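Local coordinates for imelysin-like protein (Psychrobacter arcticus, PDB 3PF0), which is of unknown function but is a putative metalloendopeptidase of the imelysin-like (peptidase M75) family, at residues S111-N116 against N273-T278; T306-T311 against T338-L343. All coordinates share one frame; numbering follows the deposited sequence.

Interaction 1 of 2, residues S111-N116 against N273-T278; sequences SAEMVN and NAKLAT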
loop_
_atom_site.group_PDB
_atom_site.type_symbol
_atom_site.label_atom_id
_atom_site.label_comp_id
_atom_site.label_asym_id
_atom_site.label_seq_id
_atom_site.Cartn_x
_atom_site.Cartn_y
_atom_site.Cartn_z
ATOM N N SER A 111 2.576 -0.486 2.222
ATOM C CA SER A 111 3.376 0.620 2.740
ATOM C C SER A 111 3.711 1.609 1.618
ATOM O O SER A 111 3.492 2.803 1.794
ATOM C CB SER A 111 4.644 0.084 3.394
ATOM O OG SER A 111 4.271 -0.607 4.576
ATOM N N ALA A 112 4.165 1.115 0.446
ATOM C CA ALA A 112 4.500 1.948 -0.731
ATOM C C ALA A 112 3.275 2.731 -1.269
ATOM O O ALA A 112 3.440 3.764 -1.932
ATOM C CB ALA A 112 5.092 1.083 -1.844
ATOM N N GLU A 113 2.050 2.265 -0.942
ATOM C CA GLU A 113 0.799 2.913 -1.362
ATOM C C GLU A 113 0.564 4.272 -0.651
ATOM O O GLU A 113 -0.399 4.969 -0.979
ATOM C CB GLU A 113 -0.394 1.978 -1.144
ATOM C CG GLU A 113 -0.572 1.006 -2.298
ATOM C CD GLU A 113 -1.728 0.034 -2.179
ATOM O OE1 GLU A 113 -2.177 -0.226 -1.042
ATOM O OE2 GLU A 113 -2.148 -0.513 -3.221
HETATM N N MSE A 114 1.468 4.667 0.271
HETATM C CA MSE A 114 1.440 5.974 0.944
HETATM C C MSE A 114 1.585 7.098 -0.109
HETATM O O MSE A 114 1.206 8.230 0.157
HETATM C CB MSE A 114 2.556 6.065 2.010
HETATM C CG MSE A 114 3.961 6.175 1.417
HETATM SE SE MSE A 114 5.389 6.371 2.719
HETATM C CE MSE A 114 6.365 4.784 2.309
ATOM N N VAL A 115 2.173 6.764 -1.284
ATOM C CA VAL A 115 2.362 7.621 -2.460
ATOM C C VAL A 115 1.277 7.210 -3.475
ATOM O O VAL A 115 1.211 6.042 -3.860
ATOM C CB VAL A 115 3.813 7.507 -3.025
ATOM C CG1 VAL A 115 3.972 8.252 -4.348
ATOM C CG2 VAL A 115 4.830 8.011 -2.011
ATOM N N ASN A 116 0.398 8.146 -3.852
ATOM C CA ASN A 116 -0.702 7.885 -4.790
ATOM C C ASN A 116 -0.507 8.680 -6.102
ATOM O O ASN A 116 -1.445 8.846 -6.881
ATOM C CB ASN A 116 -2.052 8.237 -4.128
ATOM C CG ASN A 116 -2.273 9.719 -3.907
ATOM O OD1 ASN A 116 -1.333 10.530 -3.910
ATOM N ND2 ASN A 116 -3.535 10.115 -3.765
ATOM N N ASN A 273 -2.421 -3.040 9.232
ATOM C CA ASN A 273 -1.301 -2.816 10.145
ATOM C C ASN A 273 -0.092 -2.212 9.411
ATOM O O ASN A 273 0.490 -1.239 9.899
ATOM C CB ASN A 273 -0.921 -4.134 10.816
ATOM C CG ASN A 273 0.013 -4.012 11.984
ATOM O OD1 ASN A 273 -0.292 -3.376 13.001
ATOM N ND2 ASN A 273 1.149 -4.678 11.882
ATOM N N ALA A 274 0.261 -2.754 8.235
ATOM C CA ALA A 274 1.381 -2.251 7.429
ATOM C C ALA A 274 1.138 -0.792 7.020
ATOM O O ALA A 274 2.047 0.030 7.130
ATOM C CB ALA A 274 1.579 -3.123 6.194
ATOM N N LYS A 275 -0.113 -0.457 6.630
ATOM C CA LYS A 275 -0.490 0.902 6.243
ATOM C C LYS A 275 -0.443 1.836 7.450
ATOM O O LYS A 275 0.106 2.933 7.333
ATOM C CB LYS A 275 -1.878 0.931 5.584
ATOM C CG LYS A 275 -1.903 0.223 4.238
ATOM C CD LYS A 275 -3.193 0.466 3.481
ATOM C CE LYS A 275 -3.022 0.005 2.061
ATOM N NZ LYS A 275 -3.754 0.874 1.115
ATOM N N LEU A 276 -0.959 1.386 8.622
ATOM C CA LEU A 276 -0.950 2.190 9.854
ATOM C C LEU A 276 0.478 2.491 10.323
ATOM O O LEU A 276 0.774 3.634 10.669
ATOM C CB LEU A 276 -1.733 1.510 10.995
ATOM C CG LEU A 276 -3.237 1.745 11.064
ATOM C CD1 LEU A 276 -3.850 0.899 12.177
ATOM C CD2 LEU A 276 -3.574 3.229 11.284
ATOM N N ALA A 277 1.357 1.477 10.311
ATOM C CA ALA A 277 2.761 1.606 10.725
ATOM C C ALA A 277 3.542 2.585 9.822
ATOM O O ALA A 277 4.417 3.305 10.313
ATOM C CB ALA A 277 3.433 0.240 10.720
ATOM N N THR A 278 3.205 2.632 8.517
ATOM C CA THR A 278 3.847 3.521 7.543
ATOM C C THR A 278 3.389 4.957 7.811
ATOM O O THR A 278 4.220 5.868 7.840
ATOM C CB THR A 278 3.556 3.023 6.125
ATOM O OG1 THR A 278 4.129 1.724 6.013
ATOM C CG2 THR A 278 4.123 3.927 5.043
#
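Ser-111 and Thr-278 meet hydroxyl to hydroxyl, with Ser-111 OG hydrogen-bonded to Thr-278 OG1 at 2.7 Å. Thr-278 turns OG1 anti to its own carbonyl carbon (chi1 -62°), and this brings the hydroxyl back along its helix to hydrogen-bond Ala-274 O at 2.9 Å. That carbonyl also takes the backbone N of Thr-278, from the opposite face of its plane, while Ser-111 OG makes at most a weak bond to it. The other branch, CG2, packs 3.6 Å from SE of Met-114, a selenomethionine whose side chain crosses the threonine at about a right angle. An alanine here, lacking OG1 and CG2, would probably leave Ser-111 OG without its nearest partner and open a gap beside the selenium. Beside this cluster, Lys-275 bends at its last torsion (chi4 -144°), and NZ forms a salt bridge to Glu-113 OE1 at 2.9 Å, on the anti side of the carboxylate and 35° out of its plane. Glu-113 OE2 is held separately by Asn-130 ND2. The contact joins the C-terminal end of helix 92-112 and the turn after it to helix 268-283; helix 48-84 packs on Met-114, and helix 225-250 on both Met-114 and Lys-275.

Interaction 2 of 2, residues T306-T311 against T338-L343; sequences TALADT and TNITRL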
loop_
_atom_site.group_PDB
_atom_site.type_symbol
_atom_site.label_atom_id
_atom_site.label_comp_id
_atom_site.label_asym_id
_atom_site.label_seq_id
_atom_site.Cartn_x
_atom_site.Cartn_y
_atom_site.Cartn_z
ATOM N N THR A 306 -0.876 9.711 19.430
ATOM C CA THR A 306 -1.740 9.000 20.372
ATOM C C THR A 306 -2.860 8.281 19.614
ATOM O O THR A 306 -3.092 7.107 19.891
ATOM C CB THR A 306 -2.262 9.959 21.451
ATOM O OG1 THR A 306 -1.140 10.432 22.202
ATOM C CG2 THR A 306 -3.263 9.302 22.405
ATOM N N ALA A 307 -3.518 8.962 18.645
ATOM C CA ALA A 307 -4.600 8.393 17.831
ATOM C C ALA A 307 -4.126 7.181 17.002
ATOM O O ALA A 307 -4.836 6.171 16.947
ATOM C CB ALA A 307 -5.191 9.455 16.915
ATOM N N LEU A 308 -2.932 7.277 16.383
ATOM C CA LEU A 308 -2.354 6.191 15.601
ATOM C C LEU A 308 -2.008 4.988 16.497
ATOM O O LEU A 308 -2.254 3.845 16.108
ATOM C CB LEU A 308 -1.118 6.672 14.828
ATOM C CG LEU A 308 -1.401 7.371 13.497
ATOM C CD1 LEU A 308 -0.349 8.383 13.202
ATOM C CD2 LEU A 308 -1.468 6.378 12.358
ATOM N N ALA A 309 -1.488 5.252 17.705
ATOM C CA ALA A 309 -1.148 4.227 18.695
ATOM C C ALA A 309 -2.403 3.501 19.206
ATOM O O ALA A 309 -2.338 2.287 19.402
ATOM C CB ALA A 309 -0.389 4.849 19.860
ATOM N N ASP A 310 -3.535 4.225 19.401
ATOM C CA ASP A 310 -4.802 3.639 19.860
ATOM C C ASP A 310 -5.408 2.722 18.782
ATOM O O ASP A 310 -5.965 1.667 19.110
ATOM C CB ASP A 310 -5.827 4.732 20.248
ATOM C CG ASP A 310 -5.453 5.658 21.399
ATOM O OD1 ASP A 310 -4.624 5.256 22.250
ATOM O OD2 ASP A 310 -5.998 6.785 21.454
ATOM N N THR A 311 -5.306 3.138 17.501
ATOM C CA THR A 311 -5.814 2.393 16.346
ATOM C C THR A 311 -5.010 1.098 16.198
ATOM O O THR A 311 -5.603 0.039 15.990
ATOM C CB THR A 311 -5.789 3.267 15.066
ATOM O OG1 THR A 311 -6.338 4.553 15.363
ATOM C CG2 THR A 311 -6.585 2.650 13.918
ATOM N N THR A 338 -11.490 7.357 11.140
ATOM C CA THR A 338 -12.225 8.591 10.852
ATOM C C THR A 338 -11.636 9.731 11.718
ATOM O O THR A 338 -11.509 10.865 11.235
ATOM C CB THR A 338 -13.733 8.362 11.067
ATOM O OG1 THR A 338 -14.158 7.347 10.156
ATOM C CG2 THR A 338 -14.572 9.619 10.837
ATOM N N ASN A 339 -11.247 9.416 12.972
ATOM C CA ASN A 339 -10.627 10.393 13.865
ATOM C C ASN A 339 -9.220 10.798 13.349
ATOM O O ASN A 339 -8.837 11.955 13.504
ATOM C CB ASN A 339 -10.557 9.867 15.300
ATOM C CG ASN A 339 -9.976 10.865 16.271
ATOM O OD1 ASN A 339 -10.440 12.006 16.376
ATOM N ND2 ASN A 339 -8.916 10.473 16.969
ATOM N N ILE A 340 -8.480 9.869 12.708
ATOM C CA ILE A 340 -7.157 10.158 12.135
ATOM C C ILE A 340 -7.325 11.102 10.917
ATOM O O ILE A 340 -6.588 12.080 10.816
ATOM C CB ILE A 340 -6.348 8.866 11.793
ATOM C CG1 ILE A 340 -5.917 8.134 13.086
ATOM C CG2 ILE A 340 -5.124 9.182 10.909
ATOM C CD1 ILE A 340 -5.347 6.739 12.904
ATOM N N THR A 341 -8.307 10.836 10.032
ATOM C CA THR A 341 -8.577 11.691 8.857
ATOM C C THR A 341 -8.998 13.082 9.329
ATOM O O THR A 341 -8.570 14.078 8.743
ATOM C CB THR A 341 -9.631 11.083 7.910
ATOM O OG1 THR A 341 -10.784 10.733 8.655
ATOM C CG2 THR A 341 -9.140 9.867 7.190
ATOM N N ARG A 342 -9.792 13.143 10.422
ATOM C CA ARG A 342 -10.254 14.383 11.043
ATOM C C ARG A 342 -9.059 15.217 11.493
ATOM O O ARG A 342 -8.972 16.397 11.146
ATOM C CB ARG A 342 -11.179 14.077 12.233
ATOM C CG ARG A 342 -11.850 15.313 12.837
ATOM C CD ARG A 342 -12.570 15.018 14.149
ATOM N NE ARG A 342 -11.652 14.599 15.214
ATOM C CZ ARG A 342 -10.947 15.430 15.978
ATOM N NH1 ARG A 342 -11.037 16.745 15.803
ATOM N NH2 ARG A 342 -10.138 14.954 16.916
ATOM N N LEU A 343 -8.121 14.589 12.227
ATOM C CA LEU A 343 -6.920 15.238 12.733
ATOM C C LEU A 343 -6.013 15.719 11.594
ATOM O O LEU A 343 -5.424 16.788 11.722
ATOM C CB LEU A 343 -6.141 14.305 13.675
ATOM C CG LEU A 343 -6.750 14.039 15.062
ATOM C CD1 LEU A 343 -6.020 12.923 15.758
ATOM C CD2 LEU A 343 -6.737 15.285 15.943
#
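Ala-307 points its CB into a group formed by Asn-339, Ile-340 and Leu-343, where the axes of the two short helical segments approach to 9.9 Å and run nearly antiparallel, at 165°. The methyl is 3.7 Å from Leu-343 CD1 and 4.1 Å from Ile-340 CG1, so one small side chain faces two branched ones. Ile-340 carries most of the opposite surface: its chain is extended at chi2 (169°), and CD1 ends between Leu-308 and Thr-311. The Leu-308 side chain crosses it at about a right angle, with CD2 3.9 Å from Ile-340 CD1. Thr-311 instead comes tip to tip with the isoleucine, its OG1 lying 3.4 Å from CD1. This hydroxyl can face a methyl because it is already engaged within its own helix, hydrogen-bonding Ala-307 O at 2.7 Å, a carbonyl that takes Thr-311 N from the other face of its plane. At the margin, Asn-339 ND2 approaches Ala-307 CB. The amide's OD1 is held side-on by Arg-342 through NE and NH2, the latter at 3.0 Å, an arrangement that should restrain rotation of the amide. The contact is thus mainly apolar, made of methyl and methylene packing, with no hydrogen bond or salt bridge linking the two segments, while Thr-311 OG1 and Asn-339 OD1 are bonded within their own helices.

How the interactions relate
The two contacts follow in series along the chain, interaction 1 closing before interaction 2 opens, and their centres are about 15 Å apart. Interaction 1 lies close to the centre of the chain, about 5 Å away, whereas interaction 2 is about 18 Å from it. They share no helix, yet they touch through Leu-276, which belongs to 273-278: its CD1 packs 3.7 Å from Thr-311 CG2, and its CD2 lies 4.3 Å from Ile-340 CD1. Helix 268-283 thus meets segment 111-116 and also helix 298-316, which pairs with helix 327-351. Helix 225-250 touches segments of both contacts, which are neighbouring parts of one all-helical imelysin-family fold.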